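Long-range contacts in flagellar hook-associated protein (Burkholderia pseudomallei, PDB 4UT1), which probably serves as a structural part of the bacterial flagellum, as the hook-associated protein at the junction between hook and filament: residues A[181-186]-A[238-243]; A[463-468]-A[547-552]. All blocks are in the same frame, centred on the assembly; numbering follows the deposited sequence.

Interaction 1: residues A[181-186]-A[238-243]; sequences SQIAQL and PLVVGN
V240 presses both of its methyls against the helix 181-186, and this is the tight part of the contact. Its CG2 meets I183 CG2 at 3.9 Å, the two side chains crossing at about a right angle, while V240 CG1 lies 4.0 Å from A184 CA. With chi1 at 175°, V240 CG1 is turned anti to its own backbone N, which sets one methyl over A184 and the other against I183 CB and CG2. A184 takes part through CB, CA and O, and G242 O stands 3.7 Å from A184 CA. At the exposed end, N243 touches the helix mainly through its backbone, with N243 CA directed at A184 O (3.6 Å) in a CA-H...O contact. The N243 amide leads away from the segment and donates from ND2 to E188, one turn further along; G242 O likewise accepts a hydrogen bond from N187 ND2. The turn is thus held to the helix by polar bonds just beyond 186. L239 and V240 form a classic beta bulge opposite V231 of strand 228-233, while I183 also packs on A210, V211 and L214, joining the strand contact to the packing of helix 134-193 on helix 201-215.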
# COMPACT_ATOMS: atom_id res chain seq x y z
N SER A 181 -8.45 40.13 -9.42
CA SER A 181 -9.43 41.20 -9.46
C SER A 181 -8.77 42.57 -9.27
O SER A 181 -9.11 43.53 -9.95
CB SER A 181 -10.51 40.98 -8.39
OG SER A 181 -11.38 42.09 -8.34
N GLN A 182 -7.80 42.65 -8.36
CA GLN A 182 -7.09 43.90 -8.09
C GLN A 182 -6.32 44.37 -9.31
O GLN A 182 -6.30 45.56 -9.62
CB GLN A 182 -6.12 43.75 -6.92
CG GLN A 182 -6.75 43.55 -5.58
CD GLN A 182 -5.70 43.34 -4.50
OE1 GLN A 182 -4.56 43.78 -4.64
NE2 GLN A 182 -6.08 42.64 -3.43
N ILE A 183 -5.67 43.43 -9.98
CA ILE A 183 -4.87 43.73 -11.15
C ILE A 183 -5.75 44.17 -12.33
O ILE A 183 -5.40 45.11 -13.06
CB ILE A 183 -4.00 42.52 -11.54
CG1 ILE A 183 -2.92 42.28 -10.46
CG2 ILE A 183 -3.36 42.73 -12.91
CD1 ILE A 183 -2.30 40.89 -10.49
N ALA A 184 -6.89 43.51 -12.53
CA ALA A 184 -7.84 43.97 -13.56
C ALA A 184 -8.32 45.38 -13.23
O ALA A 184 -8.41 46.24 -14.12
CB ALA A 184 -9.02 43.02 -13.68
N GLN A 185 -8.65 45.62 -11.95
CA GLN A 185 -9.11 46.94 -11.50
C GLN A 185 -8.05 48.00 -11.78
O GLN A 185 -8.37 49.11 -12.22
CB GLN A 185 -9.46 46.92 -10.01
CG GLN A 185 -10.82 46.31 -9.66
CD GLN A 185 -11.07 46.22 -8.16
OE1 GLN A 185 -11.28 47.23 -7.49
NE2 GLN A 185 -11.05 45.00 -7.62
N LEU A 186 -6.79 47.65 -11.53
CA LEU A 186 -5.68 48.56 -11.72
C LEU A 186 -5.38 48.82 -13.20
O LEU A 186 -5.04 49.94 -13.57
CB LEU A 186 -4.43 48.02 -11.00
CG LEU A 186 -4.55 48.13 -9.48
CD1 LEU A 186 -3.44 47.36 -8.75
CD2 LEU A 186 -4.55 49.59 -9.04
N PRO A 238 -5.85 31.98 -18.58
CA PRO A 238 -5.82 33.41 -18.27
C PRO A 238 -6.32 33.71 -16.86
O PRO A 238 -7.25 33.05 -16.38
CB PRO A 238 -6.76 34.02 -19.33
CG PRO A 238 -7.64 32.91 -19.76
CD PRO A 238 -6.82 31.64 -19.63
N LEU A 239 -5.71 34.69 -16.21
CA LEU A 239 -6.18 35.17 -14.91
C LEU A 239 -6.67 36.61 -15.03
O LEU A 239 -7.66 37.00 -14.40
CB LEU A 239 -5.07 35.09 -13.87
CG LEU A 239 -4.63 33.68 -13.49
CD1 LEU A 239 -3.63 33.81 -12.37
CD2 LEU A 239 -5.82 32.80 -13.08
N VAL A 240 -5.93 37.40 -15.80
CA VAL A 240 -6.31 38.78 -16.08
C VAL A 240 -6.16 39.06 -17.57
O VAL A 240 -5.13 38.73 -18.17
CB VAL A 240 -5.46 39.80 -15.31
CG1 VAL A 240 -5.82 41.23 -15.75
CG2 VAL A 240 -5.63 39.65 -13.81
N VAL A 241 -7.19 39.65 -18.16
CA VAL A 241 -7.13 40.12 -19.53
C VAL A 241 -7.75 41.50 -19.56
O VAL A 241 -8.96 41.63 -19.41
CB VAL A 241 -7.88 39.19 -20.50
CG1 VAL A 241 -7.95 39.81 -21.89
CG2 VAL A 241 -7.22 37.82 -20.55
N GLY A 242 -6.91 42.52 -19.71
CA GLY A 242 -7.35 43.91 -19.64
C GLY A 242 -8.01 44.21 -18.31
O GLY A 242 -7.41 44.03 -17.24
N ASN A 243 -9.26 44.66 -18.35
CA ASN A 243 -9.97 45.05 -17.13
C ASN A 243 -10.95 43.99 -16.67
O ASN A 243 -11.84 44.27 -15.86
CB ASN A 243 -10.68 46.41 -17.32
CG ASN A 243 -11.69 46.39 -18.46
OD1 ASN A 243 -12.12 45.32 -18.92
ND2 ASN A 243 -12.09 47.57 -18.93

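Interaction 2: residues A[463-468]-A[547-552]. With EDO (1,2-ethanediol), chain J.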
# COMPACT_ATOMS: atom_id res chain seq x y z
N VAL A 463 14.10 -41.64 12.92
CA VAL A 463 13.63 -40.47 13.67
C VAL A 463 12.81 -39.58 12.73
O VAL A 463 13.29 -39.16 11.68
CB VAL A 463 14.78 -39.66 14.25
CG1 VAL A 463 15.50 -40.45 15.38
CG2 VAL A 463 15.76 -39.30 13.18
N ILE A 464 11.56 -39.34 13.10
CA ILE A 464 10.69 -38.55 12.24
C ILE A 464 10.48 -37.17 12.88
O ILE A 464 10.46 -37.04 14.11
CB ILE A 464 9.34 -39.26 12.00
CG1 ILE A 464 8.55 -38.58 10.86
CG2 ILE A 464 8.52 -39.37 13.28
CD1 ILE A 464 7.41 -39.46 10.33
N SER A 465 10.34 -36.14 12.05
CA SER A 465 10.06 -34.80 12.58
C SER A 465 8.63 -34.76 13.11
O SER A 465 7.88 -35.70 12.94
CB SER A 465 10.29 -33.73 11.50
OG SER A 465 9.37 -33.86 10.43
N GLN A 466 8.24 -33.67 13.77
CA GLN A 466 6.92 -33.64 14.38
C GLN A 466 5.86 -33.29 13.36
O GLN A 466 4.66 -33.46 13.59
CB GLN A 466 6.91 -32.66 15.56
CG GLN A 466 7.85 -33.11 16.68
CD GLN A 466 7.61 -32.40 17.99
OE1 GLN A 466 7.40 -33.04 19.03
NE2 GLN A 466 7.64 -31.08 17.96
N GLY A 467 6.31 -32.80 12.21
CA GLY A 467 5.44 -32.55 11.08
C GLY A 467 5.03 -31.10 10.99
O GLY A 467 5.18 -30.35 11.95
N SER A 468 4.53 -30.71 9.83
CA SER A 468 4.06 -29.34 9.62
C SER A 468 3.03 -29.32 8.49
O SER A 468 2.94 -30.26 7.70
CB SER A 468 5.23 -28.41 9.29
OG SER A 468 5.64 -28.60 7.94
N SER A 547 3.73 -32.24 5.71
CA SER A 547 5.14 -32.51 5.48
C SER A 547 5.77 -33.19 6.68
O SER A 547 5.54 -32.79 7.83
CB SER A 547 5.91 -31.23 5.16
OG SER A 547 5.54 -30.72 3.88
N VAL A 548 6.58 -34.21 6.42
CA VAL A 548 7.38 -34.85 7.47
C VAL A 548 8.77 -35.21 6.95
O VAL A 548 8.95 -35.44 5.75
CB VAL A 548 6.71 -36.13 8.02
CG1 VAL A 548 5.45 -35.79 8.77
CG2 VAL A 548 6.40 -37.13 6.88
N SER A 549 9.75 -35.26 7.86
CA SER A 549 11.10 -35.69 7.50
C SER A 549 11.49 -36.91 8.32
O SER A 549 11.26 -36.95 9.52
CB SER A 549 12.12 -34.57 7.72
OG SER A 549 11.87 -33.49 6.85
N LEU A 550 12.08 -37.89 7.65
CA LEU A 550 12.60 -39.09 8.31
C LEU A 550 14.10 -39.21 8.08
O LEU A 550 14.59 -39.01 6.97
CB LEU A 550 11.89 -40.34 7.78
CG LEU A 550 12.27 -41.71 8.36
CD1 LEU A 550 11.90 -41.82 9.83
CD2 LEU A 550 11.61 -42.80 7.53
N SER A 551 14.84 -39.52 9.14
CA SER A 551 16.26 -39.79 9.00
C SER A 551 16.56 -41.04 9.82
O SER A 551 15.69 -41.56 10.50
CB SER A 551 17.10 -38.60 9.47
OG SER A 551 16.95 -38.40 10.86
N GLY A 552 17.79 -41.52 9.73
CA GLY A 552 18.17 -42.72 10.46
C GLY A 552 17.74 -44.01 9.78
O GLY A 552 17.24 -44.01 8.64
C1 EDO J . 4.01 -31.91 20.40
O1 EDO J . 4.95 -32.85 19.85
C2 EDO J . 2.59 -32.45 20.20
O2 EDO J . 1.72 -31.89 21.18
O HOH W 1 14.56 -36.51 10.52
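A chi1 of 65° swings S465 OG between its own backbone N and carbonyl carbon, where it accepts the N-H of S549 at 3.0 Å between S549 N and S465 OG, nearly straight at 160°. I464 instead turns CG1 anti to the backbone N (chi1 -168°) and runs its extended chain obliquely across V548, CD1 reaching V548 CB at 4.1 Å. L550 CD1 lies close to the V463 carbonyl, 3.5 Å from V463 O, and reaches I464 CB at 4.2 Å. Beside the serine bond, S465 N donates to S549 O at 2.8 Å, in the carbonyl plane, so backbone and hydroxyl of one residue grip both the backbone N and O of S549. The hydroxyl stands in for a backbone carbonyl where the antiparallel pairing is interrupted: V463 with S551 and S468 with S547 are regular hydrogen-bonded pairs, but the register slips by one residue between I464 and S468. This edge strand, 463-470, borders strand 546-551 in a five-stranded antiparallel sheet of the D3 domain. G467 sits at the slip, its CA 3.3 Å from S547 O. On the face of I464, V548 and L550, F560 and I562 of strand 559-564 and A452 of strand 450-454 pack from a second sheet. On the other face a water donates to V463 O and also hydrogen-bonds S551 OG, while S547 OG and S549 OG pair with T530 and S528.

Interaction 1 is a buried contact between a long helix and the end of a bulged strand with the turn after it; interaction 2 is a surface contact between two neighbouring strands of one sheet. They share no secondary-structure element and lie on opposite sides of the chain's centre, with nearest atoms about 66 Å apart, one in the helical domain and the other in D3. Residues 181-186 and 238-243 meet through methyl packing and a CA-H...O contact, with polar bonds made to residues just past the helical segment. Residues 463-468 and 547-552 are joined by six direct hydrogen bonds, and the apolar side-chain contacts of I464 with V548 and L550 lie on one face of the sheet.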